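Local coordinates for protein branched-chain alpha-ketoacid decarboxylase (Lactococcus lactis, PDB 2VBF) that probably decarboxylates branched-chain and aromatic alpha-keto acids to aldehydes, using thiamine diphosphate and magnesium as cofactors, at residues Pro376-Gln384 and Leu547-Lys556. Residues are numbered along the deposited sequence; the frame is centred on the assembly and turned at random. Where two conformers were deposited one is given.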
loop_
_atom_site.group_PDB
_atom_site.type_symbol
_atom_site.label_atom_id
_atom_site.label_comp_id
_atom_site.label_asym_id
_atom_site.label_seq_id
_atom_site.Cartn_x
_atom_site.Cartn_y
_atom_site.Cartn_z
ATOM N N PRO A 376 24.451 -7.426 27.950
ATOM C CA PRO A 376 23.697 -6.868 26.827
ATOM C C PRO A 376 22.517 -7.772 26.487
ATOM O O PRO A 376 22.607 -8.986 26.640
ATOM C CB PRO A 376 24.714 -6.863 25.680
ATOM C CG PRO A 376 26.057 -6.943 26.336
ATOM C CD PRO A 376 25.841 -7.740 27.579
ATOM N N LEU A 377 21.429 -7.171 26.025
ATOM C CA LEU A 377 20.236 -7.926 25.651
ATOM C C LEU A 377 20.516 -8.947 24.562
ATOM O O LEU A 377 21.173 -8.646 23.569
ATOM C CB LEU A 377 19.149 -6.987 25.138
ATOM C CG LEU A 377 18.040 -6.580 26.084
ATOM C CD1 LEU A 377 17.073 -5.674 25.299
ATOM C CD2 LEU A 377 17.300 -7.783 26.672
ATOM N N SER A 378 19.996 -10.151 24.768
ATOM C CA SER A 378 20.026 -11.204 23.766
ATOM C C SER A 378 18.587 -11.643 23.510
ATOM O O SER A 378 17.705 -11.470 24.370
ATOM C CB SER A 378 20.860 -12.391 24.245
ATOM O OG SER A 378 20.247 -13.024 25.355
ATOM N N GLN A 379 18.361 -12.223 22.338
ATOM C CA GLN A 379 17.012 -12.611 21.932
ATOM C C GLN A 379 16.373 -13.610 22.897
ATOM O O GLN A 379 15.282 -13.376 23.390
ATOM C CB GLN A 379 17.016 -13.177 20.512
ATOM C CG GLN A 379 17.205 -12.128 19.433
ATOM C CD GLN A 379 15.914 -11.449 19.014
ATOM O OE1 GLN A 379 14.821 -11.875 19.409
ATOM N NE2 GLN A 379 16.029 -10.392 18.211
ATOM N N ASP A 380 17.057 -14.708 23.180
ATOM C CA ASP A 380 16.478 -15.734 24.057
ATOM C C ASP A 380 16.112 -15.191 25.445
ATOM O O ASP A 380 15.025 -15.470 25.958
ATOM C CB ASP A 380 17.409 -16.943 24.159
ATOM C CG ASP A 380 17.489 -17.725 22.858
ATOM O OD1 ASP A 380 16.500 -17.724 22.084
ATOM O OD2 ASP A 380 18.543 -18.338 22.599
ATOM N N ARG A 381 17.005 -14.395 26.032
ATOM C CA ARG A 381 16.737 -13.756 27.322
ATOM C C ARG A 381 15.621 -12.718 27.252
ATOM O O ARG A 381 14.842 -12.575 28.197
ATOM C CB ARG A 381 18.019 -13.118 27.883
ATOM C CG ARG A 381 19.113 -14.133 28.199
ATOM C CD ARG A 381 18.849 -14.865 29.514
ATOM N NE ARG A 381 18.973 -13.966 30.658
ATOM C CZ ARG A 381 18.726 -14.312 31.915
ATOM N NH1 ARG A 381 18.317 -15.538 32.208
ATOM N NH2 ARG A 381 18.874 -13.417 32.881
ATOM N N LEU A 382 15.545 -11.985 26.135
ATOM C CA LEU A 382 14.483 -11.013 25.936
ATOM C C LEU A 382 13.116 -11.671 26.099
ATOM O O LEU A 382 12.262 -11.152 26.824
ATOM C CB LEU A 382 14.579 -10.355 24.551
ATOM C CG LEU A 382 13.414 -9.457 24.119
ATOM C CD1 LEU A 382 13.162 -8.297 25.075
ATOM C CD2 LEU A 382 13.645 -8.904 22.708
ATOM N N TRP A 383 12.902 -12.805 25.429
ATOM C CA TRP A 383 11.555 -13.415 25.437
ATOM C C TRP A 383 11.259 -14.071 26.787
ATOM O O TRP A 383 10.110 -14.107 27.206
ATOM C CB TRP A 383 11.330 -14.347 24.236
ATOM C CG TRP A 383 11.619 -13.600 22.984
ATOM C CD1 TRP A 383 12.639 -13.828 22.122
ATOM C CD2 TRP A 383 10.962 -12.409 22.528
ATOM N NE1 TRP A 383 12.639 -12.880 21.127
ATOM C CE2 TRP A 383 11.622 -11.997 21.352
ATOM C CE3 TRP A 383 9.871 -11.658 22.990
ATOM C CZ2 TRP A 383 11.227 -10.876 20.629
ATOM C CZ3 TRP A 383 9.476 -10.535 22.265
ATOM C CH2 TRP A 383 10.153 -10.160 21.095
ATOM N N GLN A 384 12.301 -14.558 27.465
ATOM C CA GLN A 384 12.166 -15.047 28.848
ATOM C C GLN A 384 11.692 -13.908 29.748
ATOM O O GLN A 384 10.781 -14.077 30.571
ATOM C CB GLN A 384 13.504 -15.600 29.354
ATOM C CG GLN A 384 13.414 -16.366 30.679
ATOM C CD GLN A 384 14.769 -16.633 31.303
ATOM O OE1 GLN A 384 15.801 -16.509 30.650
ATOM N NE2 GLN A 384 14.770 -16.985 32.585
ATOM N N LEU A 547 14.883 -1.179 21.513
ATOM C CA LEU A 547 15.750 -2.263 21.993
ATOM C C LEU A 547 16.884 -2.451 21.007
ATOM O O LEU A 547 16.643 -2.597 19.806
ATOM C CB LEU A 547 14.975 -3.577 22.122
ATOM C CG LEU A 547 13.709 -3.550 22.981
ATOM C CD1 LEU A 547 13.049 -4.926 22.968
ATOM C CD2 LEU A 547 14.018 -3.100 24.422
ATOM N N VAL A 548 18.123 -2.461 21.503
ATOM C CA VAL A 548 19.268 -2.721 20.642
ATOM C C VAL A 548 19.725 -4.174 20.800
ATOM O O VAL A 548 20.034 -4.634 21.906
ATOM C CB VAL A 548 20.441 -1.740 20.906
ATOM C CG1 VAL A 548 21.583 -2.026 19.936
ATOM C CG2 VAL A 548 19.964 -0.298 20.763
ATOM N N LEU A 549 19.750 -4.895 19.684
ATOM C CA LEU A 549 20.187 -6.280 19.646
ATOM C C LEU A 549 21.072 -6.513 18.426
ATOM O O LEU A 549 21.021 -5.748 17.459
ATOM C CB LEU A 549 18.979 -7.224 19.631
ATOM C CG LEU A 549 18.312 -7.379 21.008
ATOM C CD1 LEU A 549 17.089 -6.475 21.139
ATOM C CD2 LEU A 549 17.967 -8.829 21.309
ATOM N N GLU A 550 21.898 -7.555 18.480
ATOM C CA GLU A 550 22.842 -7.831 17.399
ATOM C C GLU A 550 22.130 -8.413 16.185
ATOM O O GLU A 550 21.189 -9.192 16.316
ATOM C CB GLU A 550 23.944 -8.786 17.866
ATOM C CG GLU A 550 24.777 -8.260 19.031
ATOM C CD GLU A 550 25.554 -7.000 18.690
ATOM O OE1 GLU A 550 25.983 -6.849 17.524
ATOM O OE2 GLU A 550 25.743 -6.152 19.593
ATOM N N LYS A 551 22.584 -8.035 14.995
ATOM C CA LYS A 551 21.968 -8.525 13.763
ATOM C C LYS A 551 22.058 -10.048 13.605
ATOM O O LYS A 551 21.191 -10.664 12.982
ATOM C CB LYS A 551 22.575 -7.821 12.547
ATOM C CG LYS A 551 23.993 -8.177 12.202
ATOM C CD LYS A 551 24.431 -7.491 10.901
ATOM C CE LYS A 551 24.400 -5.979 11.041
ATOM N NZ LYS A 551 24.900 -5.286 9.839
ATOM N N GLU A 552 23.100 -10.646 14.185
ATOM C CA GLU A 552 23.341 -12.091 14.092
ATOM C C GLU A 552 22.518 -12.896 15.091
ATOM O O GLU A 552 22.480 -14.125 15.022
ATOM C CB GLU A 552 24.818 -12.409 14.333
ATOM C CG GLU A 552 25.767 -11.731 13.356
ATOM C CD GLU A 552 26.221 -10.340 13.783
ATOM O OE1 GLU A 552 25.787 -9.828 14.844
ATOM O OE2 GLU A 552 27.030 -9.757 13.036
ATOM N N ASP A 553 21.869 -12.202 16.020
ATOM C CA ASP A 553 21.135 -12.848 17.107
ATOM C C ASP A 553 19.692 -13.149 16.695
ATOM O O ASP A 553 18.956 -12.261 16.278
ATOM C CB ASP A 553 21.165 -11.936 18.329
ATOM C CG ASP A 553 20.616 -12.588 19.590
ATOM O OD1 ASP A 553 20.417 -13.818 19.631
ATOM O OD2 ASP A 553 20.379 -11.826 20.550
ATOM N N ALA A 554 19.309 -14.410 16.810
ATOM C CA ALA A 554 17.938 -14.843 16.531
ATOM C C ALA A 554 17.473 -15.803 17.627
ATOM O O ALA A 554 18.276 -16.592 18.126
ATOM C CB ALA A 554 17.879 -15.524 15.189
ATOM N N PRO A 555 16.184 -15.748 17.995
ATOM C CA PRO A 555 15.671 -16.670 19.005
ATOM C C PRO A 555 15.778 -18.112 18.520
ATOM O O PRO A 555 15.729 -18.363 17.317
ATOM C CB PRO A 555 14.209 -16.244 19.168
ATOM C CG PRO A 555 13.869 -15.588 17.899
ATOM C CD PRO A 555 15.117 -14.884 17.461
ATOM N N LYS A 556 15.948 -19.046 19.453
ATOM C CA LYS A 556 16.150 -20.457 19.103
ATOM C C LYS A 556 15.162 -20.975 18.061
ATOM O O LYS A 556 15.559 -21.670 17.129
ATOM C CB LYS A 556 16.104 -21.335 20.361
ATOM C CG LYS A 556 17.347 -21.192 21.219
ATOM C CD LYS A 556 17.348 -22.111 22.434
ATOM C CE LYS A 556 18.690 -22.049 23.173
ATOM N NZ LYS A 556 18.875 -20.782 23.944
HETATM O O HOH W 1 21.828 -9.460 20.666
HETATM O O HOH W 2 18.489 -9.705 16.654
HETATM O O HOH W 3 19.690 -15.162 21.977
HETATM O O HOH W 4 19.242 -18.268 19.990
#
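Asp553 reaches over to the first turn of helix 379-389, where OD2 accepts a hydrogen bond from the backbone N of Gln379 at 2.7 Å; the N-H arrives on the syn side, 26° out of the carboxylate plane. Asp553 CG lies anti to its own backbone N (chi1 -171°), which swings the carboxylate across to the helix start. One water joins OD1 to Asp380 N, another OD2 to Leu377 O and Glu550 N.

Asp380 OD1 takes Lys556 N on its syn lone pair at 3.0 Å, just where helix 556-568 begins, and OD2 forms a salt bridge with Lys556 NZ at 2.8 Å, the ammonium sitting above the carboxylate plane.

Between these polar ends, Gln379 bends at chi2 (-85°) and lays its amide alongside the Pro555 ring, OE1 being 3.6 Å from Pro555 CD. Trp383 NE1 donates to that OE1 at 3.0 Å.

On the strand side, Leu377 CB packs 4.2 Å from Leu549 CG, and Leu382 CD1 meets Leu547 CD1 at 4.0 Å. Strand 542-548 lies between strands 473-478 and 517-522 in the parallel sheet of the C-terminal thiamine diphosphate-binding domain.

Each aspartate thus takes a backbone N-H at the start of the other segment's helix, where helix dipoles probably stabilise both carboxylates, and the pinned Gln379 amide is second-shell, adjoining the cofactor-binding Thr402 and Asn479.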